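PDB 5UZM: AT27789p from Drosophila melanogaster, which probably binds RNA, including mRNA, as a Drosophila hnRNP F/H homologue, the piece here being its second quasi-RNA recognition motif. Local coordinates for residues Phe9-Arg14 with Val57-Gln62. Residues are numbered along the deposited sequence; the frame is centred on the assembly and turned at random.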
loop_
_atom_site.group_PDB
_atom_site.type_symbol
_atom_site.label_atom_id
_atom_site.label_comp_id
_atom_site.label_asym_id
_atom_site.label_seq_id
_atom_site.Cartn_x
_atom_site.Cartn_y
_atom_site.Cartn_z
ATOM N N PHE A 9 -7.318 -2.803 -8.744
ATOM C CA PHE A 9 -7.655 -2.735 -7.315
ATOM C C PHE A 9 -6.382 -2.695 -6.485
ATOM O O PHE A 9 -6.229 -3.462 -5.531
ATOM C CB PHE A 9 -8.479 -3.932 -6.827
ATOM C CG PHE A 9 -9.773 -4.141 -7.551
ATOM C CD1 PHE A 9 -10.240 -3.197 -8.436
ATOM C CD2 PHE A 9 -10.512 -5.297 -7.332
ATOM C CE1 PHE A 9 -11.426 -3.404 -9.149
ATOM C CE2 PHE A 9 -11.717 -5.514 -8.023
ATOM C CZ PHE A 9 -12.155 -4.540 -8.939
ATOM N N VAL A 10 -5.452 -1.845 -6.877
ATOM C CA VAL A 10 -4.133 -1.762 -6.258
ATOM C C VAL A 10 -3.777 -0.293 -6.107
ATOM O O VAL A 10 -4.021 0.507 -7.007
ATOM C CB VAL A 10 -3.054 -2.480 -7.089
ATOM C CG1 VAL A 10 -1.685 -2.392 -6.381
ATOM C CG2 VAL A 10 -3.460 -3.928 -7.342
ATOM N N VAL A 11 -3.187 0.079 -4.961
ATOM C CA VAL A 11 -2.629 1.412 -4.803
ATOM C C VAL A 11 -1.145 1.267 -4.459
ATOM O O VAL A 11 -0.701 0.215 -3.983
ATOM C CB VAL A 11 -3.343 2.236 -3.718
ATOM C CG1 VAL A 11 -4.857 2.334 -3.968
ATOM C CG2 VAL A 11 -3.052 1.660 -2.329
ATOM N N LYS A 12 -0.374 2.320 -4.721
ATOM C CA LYS A 12 1.022 2.421 -4.329
ATOM C C LYS A 12 1.152 3.481 -3.247
ATOM O O LYS A 12 0.555 4.551 -3.356
ATOM C CB LYS A 12 1.892 2.807 -5.550
ATOM C CG LYS A 12 3.381 2.889 -5.233
ATOM C CD LYS A 12 4.172 3.065 -6.538
ATOM C CE LYS A 12 3.845 4.370 -7.242
ATOM N NZ LYS A 12 4.610 4.535 -8.536
ATOM N N LEU A 13 1.921 3.187 -2.195
ATOM C CA LEU A 13 2.158 4.107 -1.084
ATOM C C LEU A 13 3.585 4.627 -1.136
ATOM O O LEU A 13 4.482 3.906 -1.543
ATOM C CB LEU A 13 1.964 3.416 0.272
ATOM C CG LEU A 13 0.674 2.636 0.482
ATOM C CD1 LEU A 13 0.627 2.092 1.924
ATOM C CD2 LEU A 13 -0.569 3.436 0.184
ATOM N N ARG A 14 3.794 5.876 -0.739
ATOM C CA ARG A 14 5.118 6.463 -0.619
ATOM C C ARG A 14 5.202 7.273 0.671
ATOM O O ARG A 14 4.194 7.821 1.160
ATOM C CB ARG A 14 5.422 7.355 -1.849
ATOM C CG ARG A 14 6.774 8.009 -1.834
ATOM C CD ARG A 14 6.942 8.779 -3.148
ATOM N NE ARG A 14 6.629 7.927 -4.297
ATOM C CZ ARG A 14 6.295 8.377 -5.500
ATOM N NH1 ARG A 14 6.219 9.681 -5.727
ATOM N NH2 ARG A 14 6.034 7.523 -6.480
ATOM N N VAL A 57 -0.600 -2.067 -2.051
ATOM C CA VAL A 57 -1.694 -2.679 -1.299
ATOM C C VAL A 57 -2.791 -3.044 -2.292
ATOM O O VAL A 57 -3.179 -2.216 -3.123
ATOM C CB VAL A 57 -2.222 -1.737 -0.188
ATOM C CG1 VAL A 57 -3.411 -2.374 0.551
ATOM C CG2 VAL A 57 -1.066 -1.381 0.788
ATOM N N GLN A 58 -3.268 -4.279 -2.200
ATOM C CA GLN A 58 -4.304 -4.835 -3.064
ATOM C C GLN A 58 -5.595 -4.955 -2.274
ATOM O O GLN A 58 -5.587 -5.581 -1.217
ATOM C CB GLN A 58 -3.924 -6.234 -3.533
ATOM C CG GLN A 58 -2.704 -6.309 -4.336
ATOM C CD GLN A 58 -2.607 -7.621 -5.085
ATOM O OE1 GLN A 58 -1.549 -8.247 -5.142
ATOM N NE2 GLN A 58 -3.724 -8.048 -5.663
ATOM N N PHE A 59 -6.691 -4.428 -2.818
ATOM C CA PHE A 59 -8.008 -4.491 -2.197
ATOM C C PHE A 59 -8.924 -5.471 -2.925
ATOM O O PHE A 59 -8.664 -5.896 -4.049
ATOM C CB PHE A 59 -8.653 -3.105 -2.180
ATOM C CG PHE A 59 -7.854 -2.090 -1.407
ATOM C CD1 PHE A 59 -7.979 -2.016 -0.019
ATOM C CD2 PHE A 59 -6.969 -1.243 -2.044
ATOM C CE1 PHE A 59 -7.217 -1.103 0.704
ATOM C CE2 PHE A 59 -6.199 -0.305 -1.315
ATOM C CZ PHE A 59 -6.320 -0.258 0.063
ATOM N N GLU A 60 -10.059 -5.767 -2.284
ATOM C CA GLU A 60 -10.980 -6.735 -2.860
ATOM C C GLU A 60 -11.930 -6.114 -3.862
ATOM O O GLU A 60 -12.560 -6.842 -4.640
ATOM C CB GLU A 60 -11.791 -7.407 -1.755
ATOM C CG GLU A 60 -12.044 -8.850 -2.009
ATOM C CD GLU A 60 -10.787 -9.651 -1.853
ATOM O OE1 GLU A 60 -10.119 -9.478 -0.812
ATOM O OE2 GLU A 60 -10.459 -10.434 -2.767
ATOM N N SER A 61 -12.080 -4.796 -3.855
ATOM C CA SER A 61 -13.118 -4.160 -4.640
ATOM C C SER A 61 -12.621 -2.830 -5.169
ATOM O O SER A 61 -11.691 -2.219 -4.634
ATOM C CB SER A 61 -14.406 -3.949 -3.830
ATOM O OG SER A 61 -14.265 -2.884 -2.903
ATOM N N GLN A 62 -13.275 -2.372 -6.234
ATOM C CA GLN A 62 -12.945 -1.082 -6.814
ATOM C C GLN A 62 -13.324 0.071 -5.886
ATOM O O GLN A 62 -12.568 1.038 -5.740
ATOM C CB GLN A 62 -13.633 -0.956 -8.181
ATOM C CG GLN A 62 -13.772 0.448 -8.701
ATOM C CD GLN A 62 -12.490 1.034 -9.228
ATOM O OE1 GLN A 62 -11.465 0.349 -9.361
ATOM N NE2 GLN A 62 -12.535 2.320 -9.539
#
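In Phe9, chi1 of -58° sets CG beside the backbone N, and chi2 of -9° turns the ring so that one face lies on the Ser61-Gln62 peptide. Ser61 C and Gln62 N sit over the centre of that face, the nitrogen 3.5 Å above the ring plane. The Gln62 side chain runs at about a right angle to that of Phe9 and brings its CB to 3.4 Å from Phe9 CE1. Phe59 meets Val11 through CE2; Val11 CG2 comes to the edge of that ring, near its plane, at 3.8 Å. On the same side of the sheet Leu13 CD1 touches Val57 CG2 at 4.0 Å, while Val10 and Gln58 lie side by side on the other, packed against Ile88 and Met91 of helix 88-94.

The backbones run antiparallel. Val11 and Val57 form a hydrogen-bonded pair: Val11 N gives to Val57 O at 2.9 Å and Val57 N returns to Val11 O at 3.0 Å. Past the strand end, Phe59 N still reaches Phe9 O at 2.9 Å, and Ser61 then N-caps helix 62-69 through its OG bond to Asp64 N.

Strands 10-14 and 54-58 are adjacent in the antiparallel sheet of this RRM-type fold. The N-H and C=O of Val11 and Val57 satisfy each other between buried side chains, while the Gln58 backbone bonds outward to Lys35 and Gly40; the Phe9 ring, stacked on the Ser61-Gln62 peptide, carries the contact on to the start of helix 62-69.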